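Local coordinates for HD domain protein (PDB 4LRL) that probably hydrolyses deoxyribonucleoside triphosphates as a metal-binding HD-domain phosphohydrolase whose activity is regulated allosterically by nucleotides, at residues L67-Q72 against K319-V324; Y255-Y260 against A430-Q435; Q32-E37 against I48-Q53. All coordinates share one frame; numbering follows the deposited sequence. Where two conformers were deposited one is given.

In the fold
Contact 1 supplies a residue of one dGTP site, and contact 3 lies near it. Arg-68 of contact 1 bonds the guanine, while in contact 3 the side chain of Leu-34 comes within about 7 Å of the same nucleotide; the contact centres are 27 Å apart. The side chain of Ile-70 in contact 1 is also about 11 Å from the nickel bound by His-90, His-134, Asp-135 and Asp-207. Contact 2 lies across the centre of the chain from contact 1, 32 Å between centres, with its Tyr-260 side chain about 10 Å from a bound dTTP. Along the sequence the hairpin of contact 3 closes first; the segments of contacts 1 and 2 then alternate.

Contact 1. Residues L67-Q72 against K319-V324; sequences LRRIKQ and KLDDGV. With DGT (2'-deoxyguanosine-5'-triphosphate), chain O.
Leu-320 enters the contact through its backbone, its carbonyl O lying 4.0 Å from Ile-70 CD1. At Asp-321 the side chain takes over and serves two partners at once. A chi1 of 57° sets its CG between its own backbone N and carbonyl carbon, and from there Asp-321 OD2 receives Val-324 N at 3.0 Å. Asp-321 is the N-cap of helix 322-332, and this is its capping bond. Asp-321 OD1 meanwhile forms a salt bridge with Arg-69 NE, 3.0 Å away. The oxygen lies in the guanidinium plane, yet the two flat groups stand 79° apart, and NE meets the carboxylate from above its plane. The cap and the arginine together would probably favour the ionised aspartate. Behind them, the CB of Asp-321 packs on CG1 of Ile-70.

Asp-322 comes next and grips the loop with both backbone and side chain. Asp-322 N donates to Arg-69 O at 3.1 Å. Asp-322 OD1 accepts from Lys-71 N at 2.6 Å. A salt bridge from Lys-71 NZ reaches the same Asp-322 OD1 at 3.1 Å. These two donors approach from opposite faces of the carboxylate; bends at chi3 and chi4 curl the lysine back for the second bond. OD2 rests against CG2 of Ile-70. At Gly-323 a water bridges the backbone N to Arg-69 O.

Just before the gripped residues, Arg-68 turns to the nucleotide instead, its NH2 donating to guanine O6 of the dGTP at 3.0 Å. NH1 of Arg-69 extends to Leu-348 O of the second subunit, and Lys-71 NZ also bonds Tyr-141 OH. The contact thus joins the start of helix 322-332 to the loop leaving helix 62-65, with Ile-70 backed by Arg-87 at the beginning of helix 87-108.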
# COMPACT_ATOMS: atom_id res chain seq x y z
N LEU C 67 -14.89 21.57 -14.30
CA LEU C 67 -13.67 21.23 -13.58
C LEU C 67 -13.13 19.84 -13.96
O LEU C 67 -11.97 19.56 -13.71
CB LEU C 67 -13.87 21.37 -12.07
CG LEU C 67 -14.29 22.75 -11.53
CD1 LEU C 67 -14.38 22.77 -10.00
CD2 LEU C 67 -13.38 23.88 -12.05
N ARG C 68 -13.95 18.99 -14.57
CA ARG C 68 -13.46 17.72 -15.13
C ARG C 68 -12.44 17.95 -16.24
O ARG C 68 -11.54 17.14 -16.44
CB ARG C 68 -14.59 16.87 -15.70
CG ARG C 68 -15.52 16.28 -14.67
CD ARG C 68 -16.78 15.79 -15.37
NE ARG C 68 -17.71 15.12 -14.48
CZ ARG C 68 -17.62 13.84 -14.10
NH1 ARG C 68 -16.60 13.10 -14.51
NH2 ARG C 68 -18.54 13.32 -13.30
N ARG C 69 -12.62 19.06 -16.96
CA ARG C 69 -11.81 19.37 -18.13
C ARG C 69 -10.58 20.23 -17.79
O ARG C 69 -9.96 20.83 -18.68
CB ARG C 69 -12.69 20.02 -19.20
CG ARG C 69 -13.85 19.13 -19.63
CD ARG C 69 -14.61 19.66 -20.84
NE ARG C 69 -15.31 20.91 -20.56
CZ ARG C 69 -16.49 21.00 -19.95
NH1 ARG C 69 -17.14 19.91 -19.55
NH2 ARG C 69 -17.03 22.20 -19.76
N ILE C 70 -10.23 20.29 -16.51
CA ILE C 70 -9.09 21.08 -16.07
C ILE C 70 -8.22 20.27 -15.12
O ILE C 70 -8.70 19.82 -14.06
CB ILE C 70 -9.53 22.42 -15.42
CG1 ILE C 70 -10.32 23.27 -16.42
CG2 ILE C 70 -8.33 23.19 -14.90
CD1 ILE C 70 -10.92 24.55 -15.83
N LYS C 71 -6.97 20.06 -15.50
CA LYS C 71 -6.03 19.27 -14.68
C LYS C 71 -5.74 19.99 -13.39
O LYS C 71 -5.61 21.22 -13.38
CB LYS C 71 -4.73 19.00 -15.41
CG LYS C 71 -4.78 17.85 -16.42
CD LYS C 71 -3.39 17.57 -17.01
CE LYS C 71 -2.94 18.65 -18.01
NZ LYS C 71 -3.91 18.96 -19.13
N GLN C 72 -5.63 19.23 -12.31
CA GLN C 72 -5.33 19.77 -11.00
C GLN C 72 -3.89 20.28 -10.90
O GLN C 72 -3.62 21.31 -10.29
CB GLN C 72 -5.63 18.72 -9.91
CG GLN C 72 -5.11 19.06 -8.50
CD GLN C 72 -6.00 20.07 -7.77
OE1 GLN C 72 -7.13 20.33 -8.18
NE2 GLN C 72 -5.50 20.62 -6.67
N LYS C 319 -15.95 29.12 -20.52
CA LYS C 319 -15.84 28.27 -21.69
C LYS C 319 -14.45 27.68 -21.79
O LYS C 319 -14.22 26.78 -22.60
CB LYS C 319 -16.13 29.08 -22.96
CG LYS C 319 -17.61 29.31 -23.25
CD LYS C 319 -17.77 30.24 -24.43
CE LYS C 319 -19.24 30.41 -24.82
NZ LYS C 319 -19.41 31.63 -25.68
N LEU C 320 -13.53 28.20 -20.98
CA LEU C 320 -12.13 27.81 -21.06
C LEU C 320 -11.79 26.58 -20.23
O LEU C 320 -12.24 26.45 -19.09
CB LEU C 320 -11.23 28.96 -20.62
CG LEU C 320 -11.08 30.17 -21.53
CD1 LEU C 320 -10.07 31.09 -20.88
CD2 LEU C 320 -10.64 29.78 -22.95
N ASP C 321 -11.00 25.68 -20.82
CA ASP C 321 -10.46 24.49 -20.16
C ASP C 321 -9.16 24.05 -20.84
O ASP C 321 -8.73 24.71 -21.78
CB ASP C 321 -11.50 23.35 -20.15
CG ASP C 321 -11.98 22.97 -21.54
OD1 ASP C 321 -13.20 22.78 -21.72
OD2 ASP C 321 -11.14 22.84 -22.46
N ASP C 322 -8.52 22.97 -20.37
CA ASP C 322 -7.24 22.54 -20.94
C ASP C 322 -7.33 22.16 -22.43
O ASP C 322 -6.40 22.40 -23.21
CB ASP C 322 -6.63 21.37 -20.14
CG ASP C 322 -6.40 21.70 -18.66
OD1 ASP C 322 -6.10 20.78 -17.89
OD2 ASP C 322 -6.51 22.88 -18.27
N GLY C 323 -8.45 21.55 -22.81
CA GLY C 323 -8.66 21.12 -24.18
C GLY C 323 -8.79 22.25 -25.18
O GLY C 323 -8.44 22.09 -26.35
N VAL C 324 -9.30 23.39 -24.73
CA VAL C 324 -9.38 24.57 -25.57
C VAL C 324 -7.97 25.02 -25.94
O VAL C 324 -7.67 25.20 -27.13
CB VAL C 324 -10.19 25.72 -24.89
CG1 VAL C 324 -9.99 27.04 -25.64
CG2 VAL C 324 -11.68 25.37 -24.83
PG DGT O . -30.21 9.10 -10.52
O1G DGT O . -31.36 9.79 -11.23
O2G DGT O . -29.30 10.03 -9.74
O3G DGT O . -30.65 7.86 -9.76
O3B DGT O . -29.28 8.58 -11.72
PB DGT O . -28.25 7.36 -11.52
O1B DGT O . -27.93 7.21 -10.06
O2B DGT O . -28.77 6.17 -12.30
O3A DGT O . -26.95 7.88 -12.33
PA DGT O . -26.11 9.21 -11.96
O1A DGT O . -26.61 9.85 -10.70
O2A DGT O . -25.99 10.05 -13.20
O5' DGT O . -24.66 8.58 -11.64
C5' DGT O . -24.53 7.38 -10.88
C4' DGT O . -23.07 7.06 -10.62
O4' DGT O . -22.23 8.04 -11.22
C3' DGT O . -22.76 7.09 -9.12
O3' DGT O . -22.06 5.89 -8.77
C2' DGT O . -21.89 8.31 -8.90
C1' DGT O . -21.26 8.50 -10.28
N9 DGT O . -20.86 9.89 -10.60
C8 DGT O . -19.60 10.29 -10.84
N7 DGT O . -19.53 11.61 -11.13
C5 DGT O . -20.78 12.08 -11.07
C6 DGT O . -21.42 13.40 -11.26
O6 DGT O . -20.72 14.39 -11.56
N1 DGT O . -22.75 13.48 -11.10
C2 DGT O . -23.51 12.41 -10.78
N2 DGT O . -24.85 12.57 -10.64
N3 DGT O . -22.99 11.16 -10.59
C4 DGT O . -21.66 10.95 -10.72
O HOH W 1 -9.70 19.67 -21.06
O HOH W 2 -4.90 22.84 -15.86

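Contact 2. Residues Y255-Y260 against A430-Q435; sequences YIVSRY and AALAGQ
Tyr-260 and Leu-432 are the closest CA pair, 7.5 Å apart, between two helical segments, 255-260 and 430-434, whose axes pass at 10.6 Å and run in similar directions, 27° from parallel. Leu-432 does most of the touching, and its two methyls go to different places. Leu-432 CD2 sits over one face of the Tyr-260 ring, 3.6 Å from the ring centroid and only 12° off the normal, a CH-pi contact in the tyrosine conformer given; a second conformer was deposited, and how far it keeps this contact is uncertain. CG of Tyr-260 lies anti to the backbone N (chi1 166°), which carries the ring out from helix 249-267 toward helix 427-434.

The other methyl, CD1, turns to the preceding turn of helix 249-267. Leu-432 CD1 packs against Val-257 CG2 at 3.8 Å and against Ile-256 CG2 at 4.1 Å. This is apolar helix-to-helix packing within the HD-associated region: one leucine from helix 427-434 spans positions 256, 257 and 260, which lie along one side of helix 249-267. Ile-256 also touches Ile-410 in a loop.

At the C-terminal end of helix 427-434 the character becomes polar. Gln-435 reaches across toward the tyrosine hydroxyl, but the glutamine is poorly ordered and the very short approach of its OE1 to that hydroxyl is doubtful. Both polar ends also bond Glu-253 of the third subunit, Tyr-260 OH to OE1 and Gln-435 NE2 to OE2. Beside them, Leu-432 packs on Leu-428 of that subunit and Ala-431 on its Ala-431.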
# COMPACT_ATOMS: atom_id res chain seq x y z
N TYR C 255 1.59 15.23 8.93
CA TYR C 255 0.97 16.08 7.93
C TYR C 255 1.99 17.11 7.42
O TYR C 255 2.15 17.29 6.22
CB TYR C 255 -0.31 16.73 8.46
CG TYR C 255 -0.67 17.98 7.71
CD1 TYR C 255 -1.24 17.91 6.44
CD2 TYR C 255 -0.42 19.25 8.26
CE1 TYR C 255 -1.56 19.06 5.74
CE2 TYR C 255 -0.74 20.41 7.56
CZ TYR C 255 -1.31 20.31 6.31
OH TYR C 255 -1.63 21.44 5.60
N ILE C 256 2.71 17.76 8.34
CA ILE C 256 3.74 18.74 7.94
C ILE C 256 4.87 18.09 7.14
O ILE C 256 5.34 18.64 6.16
CB ILE C 256 4.29 19.53 9.16
CG1 ILE C 256 3.18 20.36 9.81
CG2 ILE C 256 5.46 20.43 8.73
CD1 ILE C 256 2.66 21.51 8.94
N VAL C 257 5.28 16.90 7.54
CA VAL C 257 6.29 16.15 6.82
C VAL C 257 5.85 15.87 5.38
O VAL C 257 6.62 16.12 4.45
CB VAL C 257 6.67 14.86 7.59
CG1 VAL C 257 7.59 13.96 6.77
CG2 VAL C 257 7.34 15.22 8.89
N SER C 258 4.63 15.38 5.19
CA SER C 258 4.10 15.08 3.85
C SER C 258 4.00 16.33 2.99
O SER C 258 4.30 16.30 1.78
CB SER C 258 2.72 14.43 3.94
OG SER C 258 2.78 13.21 4.66
N ARG C 259 3.57 17.42 3.63
CA ARG C 259 3.43 18.70 2.99
C ARG C 259 4.77 19.12 2.41
O ARG C 259 4.85 19.42 1.22
CB ARG C 259 2.93 19.74 4.01
CG ARG C 259 2.36 21.00 3.40
CD ARG C 259 1.82 21.93 4.47
NE ARG C 259 2.02 23.34 4.14
CZ ARG C 259 1.54 24.36 4.86
NH1 ARG C 259 0.81 24.11 5.95
NH2 ARG C 259 1.77 25.62 4.50
N TYR C 260 5.81 19.07 3.23
CA TYR C 260 7.17 19.48 2.84
C TYR C 260 7.72 18.60 1.71
O TYR C 260 8.25 19.11 0.73
CB TYR C 260 8.09 19.44 4.07
CG TYR C 260 9.59 19.50 3.77
CD1 TYR C 260 10.24 20.71 3.63
CD2 TYR C 260 10.35 18.33 3.66
CE1 TYR C 260 11.60 20.77 3.36
CE2 TYR C 260 11.71 18.39 3.40
CZ TYR C 260 12.33 19.61 3.26
OH TYR C 260 13.68 19.67 3.00
N ALA C 430 9.67 22.49 13.85
CA ALA C 430 10.55 23.67 13.94
C ALA C 430 11.70 23.57 12.96
O ALA C 430 12.13 24.58 12.39
CB ALA C 430 11.07 23.84 15.36
N ALA C 431 12.21 22.35 12.76
CA ALA C 431 13.35 22.13 11.85
C ALA C 431 12.95 22.28 10.39
O ALA C 431 13.70 22.82 9.59
CB ALA C 431 13.97 20.78 12.10
N LEU C 432 11.76 21.78 10.05
CA LEU C 432 11.21 21.89 8.70
C LEU C 432 10.77 23.32 8.41
O LEU C 432 11.00 23.84 7.31
CB LEU C 432 10.03 20.92 8.52
CG LEU C 432 10.36 19.44 8.38
CD1 LEU C 432 9.11 18.58 8.50
CD2 LEU C 432 11.08 19.16 7.06
N ALA C 433 10.13 23.95 9.40
CA ALA C 433 9.65 25.32 9.30
C ALA C 433 10.80 26.32 9.24
O ALA C 433 10.66 27.39 8.65
CB ALA C 433 8.72 25.65 10.45
N GLY C 434 11.92 25.96 9.85
CA GLY C 434 13.15 26.76 9.76
C GLY C 434 13.88 26.54 8.45
O GLY C 434 14.59 27.43 7.97
N GLN C 435 13.71 25.35 7.87
CA GLN C 435 14.34 25.02 6.58
C GLN C 435 13.50 25.49 5.39
O GLN C 435 13.84 25.23 4.23
CB GLN C 435 14.65 23.53 6.46
CG GLN C 435 15.85 23.22 5.56
CD GLN C 435 15.65 21.99 4.69
OE1 GLN C 435 14.53 21.50 4.52
NE2 GLN C 435 16.75 21.48 4.12

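Contact 3. Residues Q32-E37 against I48-Q53; sequences QRLPIE and IHVQHQ
Leu-34 lies alongside strand 46-52, its N donating to Gln-51 O at 2.6 Å. Leu-34 CD1 packs on CG1 of Val-50 at 3.8 Å, and Leu-34 CD2 meets OE1 of Gln-53 at 3.4 Å. Gln-53 in turn donates its backbone N to Gln-32 O, a 3.0 Å bond. The side chains of Gln-32 and Gln-53 run alongside each other with their amides 85° apart, and NE2 of Gln-53 goes to Asp-57. Between the Leu-34 N and Gln-53 N bonds, Arg-33 and His-52 form a non-hydrogen-bonded antiparallel pair of the hairpin 33-42/46-52; NE2 of His-52 lies over a face of the guanidinium.

Beyond the corner at Pro-35 and Ile-36, Glu-37 returns to the same strand. Fully extended, with CG anti to the backbone N (chi1 174°), it runs beside Gln-51 and brings Glu-37 OE1 to the edge of the His-49 ring, 3.4 Å from His-49 CD2. Its other oxygen, OE2, forms a salt bridge with Arg-233 of the fourth subunit.

Backbone bonds therefore set the pairing at this end of the hairpin, while the carboxylate of Glu-37 also reaches a neighbouring subunit.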
# COMPACT_ATOMS: atom_id res chain seq x y z
N GLN C 32 -33.59 19.61 2.32
CA GLN C 32 -33.87 18.48 1.43
C GLN C 32 -32.77 17.42 1.42
O GLN C 32 -31.64 17.69 1.02
CB GLN C 32 -34.17 18.95 0.01
CG GLN C 32 -35.57 19.49 -0.18
CD GLN C 32 -36.03 19.47 -1.63
OE1 GLN C 32 -35.48 18.76 -2.47
NE2 GLN C 32 -37.06 20.26 -1.93
N ARG C 33 -33.13 16.23 1.90
CA ARG C 33 -32.25 15.07 1.88
C ARG C 33 -32.61 14.15 0.73
O ARG C 33 -33.78 14.05 0.36
CB ARG C 33 -32.35 14.30 3.21
CG ARG C 33 -31.15 14.47 4.14
CD ARG C 33 -31.22 15.75 4.95
NE ARG C 33 -30.01 15.96 5.75
CZ ARG C 33 -29.86 16.94 6.64
NH1 ARG C 33 -30.84 17.81 6.86
NH2 ARG C 33 -28.73 17.05 7.33
N LEU C 34 -31.62 13.48 0.16
CA LEU C 34 -31.84 12.53 -0.93
C LEU C 34 -32.49 11.27 -0.38
O LEU C 34 -32.14 10.84 0.73
CB LEU C 34 -30.52 12.18 -1.63
CG LEU C 34 -29.83 13.29 -2.43
CD1 LEU C 34 -28.42 12.86 -2.79
CD2 LEU C 34 -30.62 13.65 -3.68
N PRO C 35 -33.44 10.67 -1.14
CA PRO C 35 -34.09 9.42 -0.69
C PRO C 35 -33.04 8.42 -0.19
O PRO C 35 -33.10 7.99 0.96
CB PRO C 35 -34.78 8.91 -1.96
CG PRO C 35 -35.07 10.13 -2.76
CD PRO C 35 -33.96 11.12 -2.45
N ILE C 36 -32.08 8.10 -1.05
CA ILE C 36 -30.94 7.26 -0.66
C ILE C 36 -29.62 8.00 -0.87
O ILE C 36 -29.42 8.69 -1.89
CB ILE C 36 -30.93 5.89 -1.39
CG1 ILE C 36 -31.00 6.04 -2.92
CG2 ILE C 36 -32.09 5.01 -0.89
CD1 ILE C 36 -29.67 5.85 -3.64
N GLU C 37 -28.74 7.87 0.12
CA GLU C 37 -27.38 8.37 0.04
C GLU C 37 -26.74 8.02 -1.31
O GLU C 37 -26.80 6.87 -1.75
CB GLU C 37 -26.55 7.77 1.17
CG GLU C 37 -25.08 8.10 1.12
CD GLU C 37 -24.34 7.57 2.33
OE1 GLU C 37 -23.87 8.40 3.14
OE2 GLU C 37 -24.25 6.33 2.48
N ILE C 48 -17.17 9.13 -1.94
CA ILE C 48 -17.71 10.45 -1.64
C ILE C 48 -19.19 10.22 -1.32
O ILE C 48 -19.90 9.56 -2.08
CB ILE C 48 -17.57 11.44 -2.84
CG1 ILE C 48 -16.14 11.46 -3.42
CG2 ILE C 48 -18.09 12.85 -2.48
CD1 ILE C 48 -15.00 11.79 -2.43
N HIS C 49 -19.65 10.75 -0.18
CA HIS C 49 -21.03 10.53 0.28
C HIS C 49 -21.85 11.81 0.17
O HIS C 49 -21.49 12.84 0.75
CB HIS C 49 -21.05 10.04 1.74
CG HIS C 49 -20.32 8.76 1.96
ND1 HIS C 49 -18.95 8.69 2.07
CD2 HIS C 49 -20.77 7.49 2.13
CE1 HIS C 49 -18.58 7.44 2.28
NE2 HIS C 49 -19.66 6.69 2.31
N VAL C 50 -22.97 11.72 -0.55
CA VAL C 50 -23.86 12.87 -0.76
C VAL C 50 -25.28 12.57 -0.26
O VAL C 50 -25.92 11.63 -0.74
CB VAL C 50 -23.90 13.29 -2.25
CG1 VAL C 50 -24.92 14.42 -2.48
CG2 VAL C 50 -22.51 13.70 -2.73
N GLN C 51 -25.74 13.37 0.72
CA GLN C 51 -27.09 13.26 1.30
C GLN C 51 -28.00 14.43 0.96
O GLN C 51 -29.22 14.28 0.94
CB GLN C 51 -27.05 13.14 2.82
CG GLN C 51 -26.51 11.84 3.36
CD GLN C 51 -25.08 11.98 3.82
OE1 GLN C 51 -24.81 12.36 4.96
NE2 GLN C 51 -24.15 11.68 2.93
N HIS C 52 -27.43 15.61 0.74
CA HIS C 52 -28.22 16.82 0.50
C HIS C 52 -28.51 17.02 -0.98
O HIS C 52 -27.62 16.87 -1.82
CB HIS C 52 -27.50 18.06 1.04
CG HIS C 52 -27.28 18.04 2.52
ND1 HIS C 52 -26.18 17.46 3.11
CD2 HIS C 52 -28.03 18.55 3.53
CE1 HIS C 52 -26.26 17.61 4.42
NE2 HIS C 52 -27.37 18.26 4.70
N GLN C 53 -29.76 17.36 -1.29
CA GLN C 53 -30.17 17.74 -2.64
C GLN C 53 -29.35 18.94 -3.16
O GLN C 53 -28.99 18.98 -4.33
CB GLN C 53 -31.67 18.06 -2.66
CG GLN C 53 -32.27 18.25 -4.05
CD GLN C 53 -32.22 16.98 -4.89
OE1 GLN C 53 -32.91 16.00 -4.61
NE2 GLN C 53 -31.40 17.01 -5.94